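Local coordinates for protein acyl-CoA dehydrogenase (Thermus thermophilus, PDB 2Z1Q) that probably oxidises saturated acyl-CoA thioesters to their 2,3-dehydroacyl-CoA products, using a bound FAD as cofactor and passing the electrons to an acceptor, at residues L75-P80 / V108-H113; I116-L121 / P135-G140; Q304-M309 / A566-G571; M411-A416 / E477-V482; G503-V508 / R560-E565. All coordinates share one frame; numbering follows the deposited sequence.

Contact 1 (L75-P80 / V108-H113); sequences LAIDVP and VTYGAH
L75 and Y110 run antiparallel alongside each other where the loop after helix 62-71 lies against helix 106-117, inside the all-helical N-terminal domain of the acyl-CoA dehydrogenase fold. One methyl does most of the work: L75 CD2 comes within 3.5 Å of Y110 CE1, approaching the phenol ring obliquely. The same methyl meets the rim of the H113 imidazole, close to its plane, with CD2 of L75 3.7 Å from CD2 of H113; the other methyl, L75 CD1, lies beside H113 NE2 at 4.1 Å. Y110 and H113 each have CG anti to the backbone N (chi1 174° and 180°), which sends both rings off the helix toward the loop, with L75 meeting the two of them. H113 is held by its two nitrogens, ND1 to the backbone N of A144 and NE2 to the carbonyl of L137. The phenol is likewise fixed by a hydrogen bond between Y110 OH and the carbonyl of L74. I77 crosses the end of the tyrosine at about a right angle, its CD1 4.0 Å from Y110 OH. A water donates to that same OH at 3.1 Å and, weakly, to D78 OD1 at 3.4 Å.

Contact 2 (I116-L121 / P135-G140); sequences IGTLPL and PKLASG
This is a small, buried apolar contact between neighbouring helices of the N-terminal helical domain of an acyl-CoA dehydrogenase: the junction of helices 106-117 and 119-124 on one side, the short helix 134-139 on the other. L137 takes part in every touch. Its CG stands anti to the carbonyl carbon (chi1 -57°), and from there CD1 extends across to L121, which it meets at about a right angle; L137 CD1 and L121 CD1 are 3.7 Å apart. The backbones come closest beside this pair, with the CA atoms of T118 and L137 6.9 Å apart. T118 lies alongside the leucine, the two side chains running in opposite directions, and turns its hydroxyl rather than its methyl to the root of L137. That hydroxyl is not wasted on hydrocarbon, since T118 OG1 is hydrogen-bonded to the carbonyl O of H113, five residues earlier. L190 of strand 190-197 touches both L121 and L137, so the leucine pair also packs against the beta domain. On the far side of the same turn I116 touches the FAD, which puts this packing just behind the cofactor pocket. The closest approach of the threonine is made by its oxygen: T118 OG1 lies 4.1 Å from L137 CB.

Contact 3 (Q304-M309 / A566-G571); sequences QKLGEM and AVLEAG
Two helices, 300-331 and the final turn of 556-570, approach most closely at L306 and V567, whose CA atoms lie 6.8 Å apart. L306 splits its two methyls between neighbouring residues of the other helix. Its CD1 meets L568 at about a right angle, 3.8 Å from L568 CD2 and 4.0 Å from L568 CG, whereas L306 CD2 turns to the valine and lies 4.1 Å from V567 CG1. V567 in turn uses both branches. With CG1 anti to the backbone N (chi1 169°), CG2 is left pointing at the backbone of the first helix, where it comes 3.7 Å from the carbonyl O of L306; this is a van der Waals touch. L568 does not leave its backbone aimed at L306, and it is the outer part of the side chain, CG and CD2, that makes the touch.

Other helices close in around the group. I372 of helix 348-372 touches L306, and helix 252-288 supplies L279 and A283 against V567 and A286 and T287 against L568. The contact thus joins the C-terminal end of the chain to the helical bundle near the flavin, the L306 side chain being about 8 Å from a bound FAD. No hydrogen bond or salt bridge crosses between the two segments, and the charged K305 and E308 find their partners elsewhere. The chemistry therefore implies van der Waals packing of branched side chains, one methyl resting on a backbone carbonyl O, which depends on the fit of shapes and on exclusion of water.

Contact 4 (M411-A416 / E477-V482); sequences MLLRRA and EVLGAV
L413 and L479 both carry CG anti to the carbonyl carbon (chi1 -62° and -65°), and these torsions reach their isobutyl ends toward each other from two helices of the C-terminal half of the chain. The setting is helical packing within the acyl-CoA dehydrogenase fold: the short, weakly bonded helix 410-413 lies against the start of the long helix 476-502. The backbones stay well apart, with the CA atoms of L413 and L479 9.4 Å from each other, so the touch is made by the terminal methyl groups. L413 meets L479 at a slant, CD1 of L413 lying 3.6 Å from CD2 of L479 and 4.1 Å from its CD1.

One turn further along helix 476-502, V482 offers its CG1 to L412. The valine points toward the other segment, and the leucine's chi1 of -143°, off the usual staggered positions, puts its CD2 by V482. Helix 445-468 packs beside all three, touching L412 through L458 and A461, L413 through V465 and V482 through V460. L479 stands about 5 Å, side chain to side chain, from Q476, an FAD-binding residue at the start of the same helix. E477 turns elsewhere, forming a salt bridge with R561 of the second subunit. The lighter of the two touches is the one between L412 CD2 and V482 CG1, at 4.1 Å.

Contact 5 (G503-V508 / R560-E565); sequences GGLAPV and RRQAAE
Q562 meets V508 and L505 across the gap between helices 556-570 and 505-528. Ahead of it on the second helix, R560 and R561 direct their guanidinium groups elsewhere: R560 forms a salt bridge with E308, and R561 reaches the second subunit. Q562 has its CG anti to the backbone N (chi1 180°) and the chain extended beyond, which carries the amide out to V508. There V508 CG2 lies over the flat face of the amide, somewhat off its normal, 3.5 Å from Q562 OE1, 3.8 Å from its CD and 3.9 Å from its NE2, while V508 CG1 only reaches Q562 NE2, at 4.1 Å. The stem of the same glutamine runs past L505 in the opposite direction, with CG of Q562 4.2 Å from CD2 of L505.

Next comes A563, where the backbones are nearest, its CA 7.2 Å from that of L505. The small side chain leaves room for L505 CD1 to settle on the helix itself, 4.2 Å from A563 CA and 4.3 Å from A563 CB. L509 also touches A563, continuing the same face of helix 505-528. Beyond it, E565 turns away to a hydrogen bond with Q303. No hydrogen bond joins the two segments. V508 and A563 are buried, L505 is partly covered and Q562 exposed, as expected where two helices pack in the helical C-terminal region of this acyl-CoA dehydrogenase.

Contacts 1 and 2 belong to the N-terminal helical domain, share helix 106-117 and lie 7 Å apart between centres, near enough to touch. Contacts 3 and 5 form a second touching pair, 9 Å apart, both on helix 556-570. The two pairs are 33 to 42 Å apart. Contact 4 stands alone, about 34 to 37 Å from the other centres, yet helix 476-502 leads directly into helix 505-528 of contact 5. Along the chain contacts 1 and 2 come first, and contact 3 closes a long loop enclosing 4 and 5, so the C-terminal end of the chain packs back onto helix 300-331.

Contact 1 (L75-P80 / V108-H113)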
# COMPACT_ATOMS: atom_id res chain seq x y z
N LEU B 75 -10.61 -6.85 30.28
CA LEU B 75 -10.88 -8.17 29.75
C LEU B 75 -12.26 -8.70 30.15
O LEU B 75 -12.69 -9.75 29.68
CB LEU B 75 -9.80 -9.15 30.23
CG LEU B 75 -8.37 -8.72 29.88
CD1 LEU B 75 -7.38 -9.71 30.48
CD2 LEU B 75 -8.22 -8.65 28.36
N ALA B 76 -12.95 -7.95 31.01
CA ALA B 76 -14.28 -8.35 31.47
C ALA B 76 -15.43 -7.53 30.88
O ALA B 76 -16.59 -7.78 31.19
CB ALA B 76 -14.33 -8.31 32.99
N ILE B 77 -15.11 -6.57 30.02
CA ILE B 77 -16.13 -5.72 29.38
C ILE B 77 -17.25 -6.50 28.69
O ILE B 77 -18.44 -6.21 28.88
CB ILE B 77 -15.47 -4.78 28.35
CG1 ILE B 77 -14.48 -3.87 29.05
CG2 ILE B 77 -16.52 -3.95 27.62
CD1 ILE B 77 -13.63 -3.07 28.09
N ASP B 78 -16.89 -7.49 27.87
CA ASP B 78 -17.89 -8.28 27.15
C ASP B 78 -18.26 -9.59 27.84
O ASP B 78 -18.85 -10.48 27.23
CB ASP B 78 -17.41 -8.57 25.73
CG ASP B 78 -17.47 -7.35 24.84
OD1 ASP B 78 -16.60 -7.22 23.95
OD2 ASP B 78 -18.40 -6.52 25.01
N VAL B 79 -17.91 -9.71 29.12
CA VAL B 79 -18.20 -10.92 29.87
C VAL B 79 -19.37 -10.74 30.84
O VAL B 79 -19.48 -9.73 31.52
CB VAL B 79 -16.97 -11.39 30.69
CG1 VAL B 79 -17.30 -12.66 31.46
CG2 VAL B 79 -15.78 -11.61 29.76
N PRO B 80 -20.27 -11.74 30.90
CA PRO B 80 -21.44 -11.67 31.79
C PRO B 80 -21.04 -11.41 33.24
O PRO B 80 -19.96 -11.80 33.70
CB PRO B 80 -22.09 -13.03 31.59
CG PRO B 80 -21.78 -13.34 30.15
CD PRO B 80 -20.33 -12.94 30.04
N VAL B 108 -3.40 -7.37 19.01
CA VAL B 108 -3.87 -8.68 18.55
C VAL B 108 -3.97 -9.62 19.76
O VAL B 108 -4.91 -10.40 19.86
CB VAL B 108 -2.91 -9.27 17.47
CG1 VAL B 108 -3.37 -10.67 17.04
CG2 VAL B 108 -2.89 -8.35 16.27
N THR B 109 -3.02 -9.53 20.68
CA THR B 109 -3.06 -10.37 21.89
C THR B 109 -4.39 -10.12 22.60
O THR B 109 -5.15 -11.05 22.85
CB THR B 109 -1.90 -10.01 22.85
OG1 THR B 109 -0.66 -10.11 22.15
CG2 THR B 109 -1.89 -10.95 24.04
N TYR B 110 -4.67 -8.85 22.90
CA TYR B 110 -5.92 -8.44 23.55
C TYR B 110 -7.13 -8.85 22.71
O TYR B 110 -8.07 -9.48 23.21
CB TYR B 110 -5.94 -6.92 23.74
CG TYR B 110 -7.25 -6.37 24.28
CD1 TYR B 110 -7.53 -6.42 25.64
CD2 TYR B 110 -8.22 -5.84 23.42
CE1 TYR B 110 -8.73 -5.95 26.15
CE2 TYR B 110 -9.45 -5.36 23.93
CZ TYR B 110 -9.68 -5.43 25.31
OH TYR B 110 -10.85 -5.00 25.89
N GLY B 111 -7.11 -8.48 21.43
CA GLY B 111 -8.21 -8.79 20.53
C GLY B 111 -8.55 -10.26 20.41
O GLY B 111 -9.72 -10.65 20.50
N ALA B 112 -7.55 -11.11 20.20
CA ALA B 112 -7.82 -12.53 20.05
C ALA B 112 -8.43 -13.07 21.35
O ALA B 112 -9.40 -13.82 21.34
CB ALA B 112 -6.54 -13.26 19.70
N HIS B 113 -7.87 -12.67 22.48
CA HIS B 113 -8.38 -13.10 23.78
C HIS B 113 -9.86 -12.71 24.01
O HIS B 113 -10.72 -13.58 24.12
CB HIS B 113 -7.50 -12.52 24.87
CG HIS B 113 -7.92 -12.89 26.26
ND1 HIS B 113 -7.80 -14.17 26.76
CD2 HIS B 113 -8.45 -12.14 27.26
CE1 HIS B 113 -8.24 -14.19 28.00
NE2 HIS B 113 -8.64 -12.98 28.33
O HOH W 1 -13.56 -6.35 25.10

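Contact 2 (I116-L121 / P135-G140)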
# COMPACT_ATOMS: atom_id res chain seq x y z
N ILE B 116 -12.47 -13.90 19.76
CA ILE B 116 -12.50 -15.33 19.46
C ILE B 116 -12.14 -16.23 20.65
O ILE B 116 -12.57 -17.37 20.72
CB ILE B 116 -11.57 -15.64 18.29
CG1 ILE B 116 -10.18 -15.03 18.54
CG2 ILE B 116 -12.19 -15.12 17.00
CD1 ILE B 116 -9.17 -15.28 17.42
N GLY B 117 -11.36 -15.71 21.59
CA GLY B 117 -10.98 -16.54 22.72
C GLY B 117 -12.01 -16.70 23.83
O GLY B 117 -12.15 -17.77 24.40
N THR B 118 -12.74 -15.63 24.12
CA THR B 118 -13.73 -15.66 25.19
C THR B 118 -15.17 -15.86 24.69
O THR B 118 -15.90 -16.68 25.24
CB THR B 118 -13.67 -14.36 26.05
OG1 THR B 118 -12.34 -14.18 26.57
CG2 THR B 118 -14.64 -14.44 27.21
N LEU B 119 -15.56 -15.13 23.65
CA LEU B 119 -16.92 -15.21 23.11
C LEU B 119 -17.49 -16.60 22.86
O LEU B 119 -18.68 -16.83 23.07
CB LEU B 119 -17.04 -14.38 21.82
CG LEU B 119 -17.58 -12.96 21.99
CD1 LEU B 119 -16.93 -12.29 23.17
CD2 LEU B 119 -17.33 -12.15 20.73
N PRO B 120 -16.67 -17.54 22.37
CA PRO B 120 -17.22 -18.87 22.14
C PRO B 120 -17.82 -19.43 23.43
O PRO B 120 -18.95 -19.94 23.43
CB PRO B 120 -16.02 -19.66 21.64
CG PRO B 120 -15.24 -18.60 20.89
CD PRO B 120 -15.29 -17.44 21.85
N LEU B 121 -17.09 -19.31 24.54
CA LEU B 121 -17.57 -19.78 25.83
C LEU B 121 -18.81 -18.99 26.26
O LEU B 121 -19.77 -19.56 26.77
CB LEU B 121 -16.47 -19.67 26.89
CG LEU B 121 -15.63 -20.93 27.14
CD1 LEU B 121 -14.35 -20.56 27.86
CD2 LEU B 121 -16.44 -21.92 27.96
N PRO B 135 -14.35 -16.98 34.44
CA PRO B 135 -13.78 -16.12 35.49
C PRO B 135 -12.28 -15.87 35.28
O PRO B 135 -11.81 -14.74 35.41
CB PRO B 135 -14.10 -16.88 36.78
CG PRO B 135 -15.42 -17.56 36.43
CD PRO B 135 -15.14 -18.07 35.03
N LYS B 136 -11.52 -16.91 34.95
CA LYS B 136 -10.09 -16.74 34.74
C LYS B 136 -9.79 -15.89 33.50
O LYS B 136 -8.88 -15.06 33.50
CB LYS B 136 -9.42 -18.10 34.60
CG LYS B 136 -9.57 -19.01 35.80
CD LYS B 136 -8.74 -20.27 35.58
CE LYS B 136 -8.82 -21.25 36.73
NZ LYS B 136 -10.17 -21.87 36.89
N LEU B 137 -10.56 -16.11 32.44
CA LEU B 137 -10.37 -15.36 31.21
C LEU B 137 -10.69 -13.89 31.43
O LEU B 137 -10.00 -13.02 30.90
CB LEU B 137 -11.27 -15.91 30.10
CG LEU B 137 -11.09 -17.40 29.79
CD1 LEU B 137 -12.03 -17.79 28.65
CD2 LEU B 137 -9.65 -17.70 29.41
N ALA B 138 -11.72 -13.63 32.22
CA ALA B 138 -12.14 -12.25 32.50
C ALA B 138 -11.17 -11.50 33.39
O ALA B 138 -11.10 -10.27 33.34
CB ALA B 138 -13.52 -12.25 33.13
N SER B 139 -10.43 -12.23 34.20
CA SER B 139 -9.46 -11.63 35.10
C SER B 139 -8.09 -11.50 34.46
O SER B 139 -7.29 -10.65 34.86
CB SER B 139 -9.33 -12.50 36.35
OG SER B 139 -8.96 -13.81 35.97
N GLY B 140 -7.81 -12.34 33.46
CA GLY B 140 -6.52 -12.31 32.80
C GLY B 140 -5.60 -13.39 33.36
O GLY B 140 -4.47 -13.55 32.90

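Contact 3 (Q304-M309 / A566-G571)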
# COMPACT_ATOMS: atom_id res chain seq x y z
N GLN B 304 -2.42 18.09 0.87
CA GLN B 304 -3.42 17.24 0.24
C GLN B 304 -3.50 15.89 0.98
O GLN B 304 -4.58 15.38 1.24
CB GLN B 304 -3.07 17.05 -1.24
CG GLN B 304 -3.91 16.01 -1.96
CD GLN B 304 -3.54 15.90 -3.43
OE1 GLN B 304 -3.92 16.74 -4.24
NE2 GLN B 304 -2.78 14.87 -3.78
N LYS B 305 -2.35 15.31 1.32
CA LYS B 305 -2.34 14.02 2.02
C LYS B 305 -2.99 14.16 3.40
O LYS B 305 -3.90 13.41 3.75
CB LYS B 305 -0.90 13.52 2.18
CG LYS B 305 -0.15 13.34 0.88
CD LYS B 305 1.22 12.77 1.19
CE LYS B 305 2.19 12.91 0.02
NZ LYS B 305 1.71 12.17 -1.16
N LEU B 306 -2.51 15.13 4.18
CA LEU B 306 -3.00 15.41 5.53
C LEU B 306 -4.51 15.67 5.53
O LEU B 306 -5.22 15.22 6.43
CB LEU B 306 -2.28 16.64 6.12
CG LEU B 306 -0.79 16.47 6.44
CD1 LEU B 306 -0.19 17.81 6.83
CD2 LEU B 306 -0.62 15.45 7.57
N GLY B 307 -5.00 16.37 4.51
CA GLY B 307 -6.43 16.63 4.43
C GLY B 307 -7.19 15.36 4.10
O GLY B 307 -8.21 15.05 4.74
N GLU B 308 -6.72 14.61 3.11
CA GLU B 308 -7.39 13.37 2.72
C GLU B 308 -7.38 12.38 3.89
O GLU B 308 -8.37 11.70 4.14
CB GLU B 308 -6.72 12.75 1.48
CG GLU B 308 -7.44 11.53 0.94
CD GLU B 308 -8.85 11.83 0.47
OE1 GLU B 308 -9.68 10.90 0.42
OE2 GLU B 308 -9.13 13.01 0.14
N MET B 309 -6.27 12.30 4.61
CA MET B 309 -6.18 11.39 5.76
C MET B 309 -7.26 11.69 6.80
O MET B 309 -7.98 10.79 7.23
CB MET B 309 -4.80 11.49 6.41
CG MET B 309 -3.69 10.83 5.62
SD MET B 309 -2.08 11.23 6.31
CE MET B 309 -1.37 12.01 4.95
N ALA B 566 -6.07 22.49 9.83
CA ALA B 566 -6.65 22.04 11.09
C ALA B 566 -5.84 20.88 11.68
O ALA B 566 -5.69 20.77 12.90
CB ALA B 566 -8.09 21.61 10.89
N VAL B 567 -5.34 20.01 10.80
CA VAL B 567 -4.55 18.86 11.23
C VAL B 567 -3.25 19.36 11.86
O VAL B 567 -2.90 18.96 12.97
CB VAL B 567 -4.24 17.91 10.03
CG1 VAL B 567 -3.19 16.87 10.42
CG2 VAL B 567 -5.52 17.20 9.60
N LEU B 568 -2.55 20.23 11.14
CA LEU B 568 -1.30 20.77 11.65
C LEU B 568 -1.54 21.57 12.91
O LEU B 568 -0.68 21.63 13.79
CB LEU B 568 -0.63 21.65 10.59
CG LEU B 568 -0.13 20.92 9.33
CD1 LEU B 568 0.35 21.91 8.29
CD2 LEU B 568 0.99 19.98 9.72
N GLU B 569 -2.71 22.19 13.01
CA GLU B 569 -3.05 22.98 14.18
C GLU B 569 -3.30 22.09 15.39
O GLU B 569 -2.84 22.39 16.49
CB GLU B 569 -4.30 23.83 13.91
CG GLU B 569 -4.95 24.37 15.17
CD GLU B 569 -4.04 25.30 15.94
OE1 GLU B 569 -4.24 25.45 17.17
OE2 GLU B 569 -3.13 25.90 15.32
N ALA B 570 -4.03 21.00 15.17
CA ALA B 570 -4.34 20.07 16.25
C ALA B 570 -3.24 19.03 16.45
O ALA B 570 -3.26 18.28 17.42
CB ALA B 570 -5.66 19.38 15.97
N GLY B 571 -2.30 18.98 15.52
CA GLY B 571 -1.22 18.01 15.61
C GLY B 571 -1.71 16.60 15.38
O GLY B 571 -1.17 15.64 15.93

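Contact 4 (M411-A416 / E477-V482)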
# COMPACT_ATOMS: atom_id res chain seq x y z
N MET B 411 -27.77 -9.15 1.34
CA MET B 411 -29.16 -8.73 1.49
C MET B 411 -29.77 -8.14 0.23
O MET B 411 -30.95 -8.37 -0.06
CB MET B 411 -29.29 -7.73 2.65
CG MET B 411 -27.98 -7.07 3.06
SD MET B 411 -27.36 -5.86 1.89
CE MET B 411 -27.63 -4.35 2.83
N LEU B 412 -28.98 -7.38 -0.53
CA LEU B 412 -29.45 -6.75 -1.76
C LEU B 412 -29.73 -7.81 -2.83
O LEU B 412 -30.32 -7.52 -3.87
CB LEU B 412 -28.41 -5.75 -2.26
CG LEU B 412 -28.95 -4.46 -2.88
CD1 LEU B 412 -29.91 -3.79 -1.91
CD2 LEU B 412 -27.80 -3.53 -3.21
N LEU B 413 -29.30 -9.04 -2.55
CA LEU B 413 -29.48 -10.16 -3.46
C LEU B 413 -30.57 -11.11 -2.97
O LEU B 413 -31.02 -11.98 -3.72
CB LEU B 413 -28.17 -10.92 -3.61
CG LEU B 413 -27.00 -10.14 -4.21
CD1 LEU B 413 -25.71 -10.90 -3.99
CD2 LEU B 413 -27.25 -9.90 -5.69
N ARG B 414 -30.99 -10.96 -1.71
CA ARG B 414 -32.03 -11.82 -1.15
C ARG B 414 -33.38 -11.50 -1.79
O ARG B 414 -34.39 -12.12 -1.46
CB ARG B 414 -32.12 -11.63 0.37
CG ARG B 414 -30.96 -12.23 1.15
CD ARG B 414 -31.17 -12.09 2.65
NE ARG B 414 -31.42 -10.71 3.04
CZ ARG B 414 -31.39 -10.27 4.30
NH1 ARG B 414 -31.10 -11.09 5.29
NH2 ARG B 414 -31.64 -8.99 4.55
N ARG B 415 -33.38 -10.53 -2.70
CA ARG B 415 -34.60 -10.13 -3.40
C ARG B 415 -34.35 -10.14 -4.91
O ARG B 415 -33.27 -10.55 -5.36
CB ARG B 415 -35.04 -8.73 -2.95
N ALA B 416 -35.34 -9.71 -5.68
CA ALA B 416 -35.22 -9.67 -7.14
C ALA B 416 -34.78 -8.28 -7.60
O ALA B 416 -33.59 -7.96 -7.40
CB ALA B 416 -36.56 -10.04 -7.78
N GLU B 477 -16.96 -9.87 -9.44
CA GLU B 477 -16.54 -8.51 -9.77
C GLU B 477 -17.78 -7.64 -9.64
O GLU B 477 -17.75 -6.60 -8.98
CB GLU B 477 -15.96 -8.41 -11.20
CG GLU B 477 -14.66 -9.16 -11.44
CD GLU B 477 -14.89 -10.56 -11.93
OE1 GLU B 477 -14.09 -11.02 -12.77
OE2 GLU B 477 -15.86 -11.19 -11.46
N VAL B 478 -18.88 -8.07 -10.24
CA VAL B 478 -20.13 -7.33 -10.12
C VAL B 478 -20.50 -7.12 -8.65
O VAL B 478 -20.87 -6.01 -8.25
CB VAL B 478 -21.28 -8.07 -10.80
CG1 VAL B 478 -22.58 -7.29 -10.62
CG2 VAL B 478 -20.97 -8.29 -12.28
N LEU B 479 -20.42 -8.16 -7.82
CA LEU B 479 -20.78 -8.00 -6.42
C LEU B 479 -19.87 -7.01 -5.70
O LEU B 479 -20.34 -6.25 -4.85
CB LEU B 479 -20.74 -9.35 -5.70
CG LEU B 479 -21.77 -10.38 -6.18
CD1 LEU B 479 -21.83 -11.52 -5.21
CD2 LEU B 479 -23.14 -9.73 -6.30
N GLY B 480 -18.59 -7.03 -6.06
CA GLY B 480 -17.63 -6.14 -5.45
C GLY B 480 -17.89 -4.67 -5.73
O GLY B 480 -17.82 -3.83 -4.82
N ALA B 481 -18.17 -4.35 -6.99
CA ALA B 481 -18.47 -2.98 -7.36
C ALA B 481 -19.73 -2.57 -6.57
O ALA B 481 -19.81 -1.46 -6.06
CB ALA B 481 -18.71 -2.88 -8.88
N VAL B 482 -20.69 -3.48 -6.45
CA VAL B 482 -21.90 -3.17 -5.68
C VAL B 482 -21.57 -2.90 -4.21
O VAL B 482 -22.07 -1.94 -3.63
CB VAL B 482 -22.94 -4.32 -5.79
CG1 VAL B 482 -24.06 -4.12 -4.79
CG2 VAL B 482 -23.52 -4.35 -7.19

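Contact 5 (G503-V508 / R560-E565)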
# COMPACT_ATOMS: atom_id res chain seq x y z
N GLY B 503 -20.90 19.92 13.32
CA GLY B 503 -20.58 21.22 12.78
C GLY B 503 -19.09 21.48 12.73
O GLY B 503 -18.27 20.62 13.06
N GLY B 504 -18.72 22.69 12.31
CA GLY B 504 -17.32 23.05 12.23
C GLY B 504 -16.61 22.44 11.04
O GLY B 504 -17.07 22.55 9.90
N LEU B 505 -15.48 21.80 11.31
CA LEU B 505 -14.69 21.19 10.24
C LEU B 505 -15.41 19.95 9.72
O LEU B 505 -15.21 19.54 8.57
CB LEU B 505 -13.30 20.82 10.77
CG LEU B 505 -12.09 20.90 9.83
CD1 LEU B 505 -12.29 20.00 8.63
CD2 LEU B 505 -11.88 22.33 9.37
N ALA B 506 -16.25 19.35 10.56
CA ALA B 506 -16.98 18.14 10.17
C ALA B 506 -17.57 18.21 8.75
O ALA B 506 -17.33 17.32 7.94
CB ALA B 506 -18.09 17.84 11.18
N PRO B 507 -18.34 19.27 8.42
CA PRO B 507 -18.92 19.38 7.08
C PRO B 507 -17.87 19.30 5.97
O PRO B 507 -18.08 18.66 4.94
CB PRO B 507 -19.61 20.74 7.10
CG PRO B 507 -20.02 20.88 8.53
CD PRO B 507 -18.81 20.38 9.28
N VAL B 508 -16.74 19.95 6.18
CA VAL B 508 -15.66 19.96 5.21
C VAL B 508 -15.13 18.55 4.96
O VAL B 508 -14.89 18.15 3.82
CB VAL B 508 -14.50 20.86 5.71
CG1 VAL B 508 -13.35 20.85 4.71
CG2 VAL B 508 -15.01 22.28 5.93
N ARG B 560 -9.28 20.35 1.14
CA ARG B 560 -8.24 19.55 1.77
C ARG B 560 -7.27 20.47 2.49
O ARG B 560 -6.87 20.19 3.62
CB ARG B 560 -7.49 18.71 0.73
CG ARG B 560 -8.30 17.54 0.17
CD ARG B 560 -7.33 16.52 -0.40
NE ARG B 560 -7.97 15.39 -1.07
CZ ARG B 560 -8.24 15.34 -2.37
NH1 ARG B 560 -7.94 16.35 -3.18
NH2 ARG B 560 -8.81 14.25 -2.88
N ARG B 561 -6.90 21.59 1.86
CA ARG B 561 -5.98 22.51 2.52
C ARG B 561 -6.54 23.01 3.84
O ARG B 561 -5.80 23.19 4.81
CB ARG B 561 -5.66 23.71 1.62
CG ARG B 561 -4.71 23.38 0.48
CD ARG B 561 -4.12 24.65 -0.09
NE ARG B 561 -3.13 24.37 -1.12
CZ ARG B 561 -2.29 25.28 -1.60
NH1 ARG B 561 -2.31 26.51 -1.12
NH2 ARG B 561 -1.42 24.95 -2.55
N GLN B 562 -7.85 23.21 3.88
CA GLN B 562 -8.54 23.67 5.09
C GLN B 562 -8.42 22.61 6.20
O GLN B 562 -8.18 22.95 7.36
CB GLN B 562 -10.01 23.97 4.77
CG GLN B 562 -10.83 24.45 5.95
CD GLN B 562 -12.27 24.84 5.58
OE1 GLN B 562 -13.08 25.11 6.45
NE2 GLN B 562 -12.57 24.87 4.28
N ALA B 563 -8.59 21.35 5.83
CA ALA B 563 -8.49 20.22 6.77
C ALA B 563 -7.03 20.09 7.25
O ALA B 563 -6.78 19.90 8.44
CB ALA B 563 -8.94 18.93 6.08
N ALA B 564 -6.10 20.20 6.30
CA ALA B 564 -4.67 20.13 6.59
C ALA B 564 -4.33 21.13 7.68
O ALA B 564 -3.80 20.77 8.73
CB ALA B 564 -3.86 20.44 5.32
N GLU B 565 -4.63 22.40 7.42
CA GLU B 565 -4.36 23.46 8.40
C GLU B 565 -4.86 23.04 9.78
O GLU B 565 -4.15 23.20 10.78
CB GLU B 565 -5.03 24.77 7.96
CG GLU B 565 -4.43 25.42 6.71
CD GLU B 565 -2.94 25.73 6.86
OE1 GLU B 565 -2.45 25.75 8.02
OE2 GLU B 565 -2.26 25.96 5.84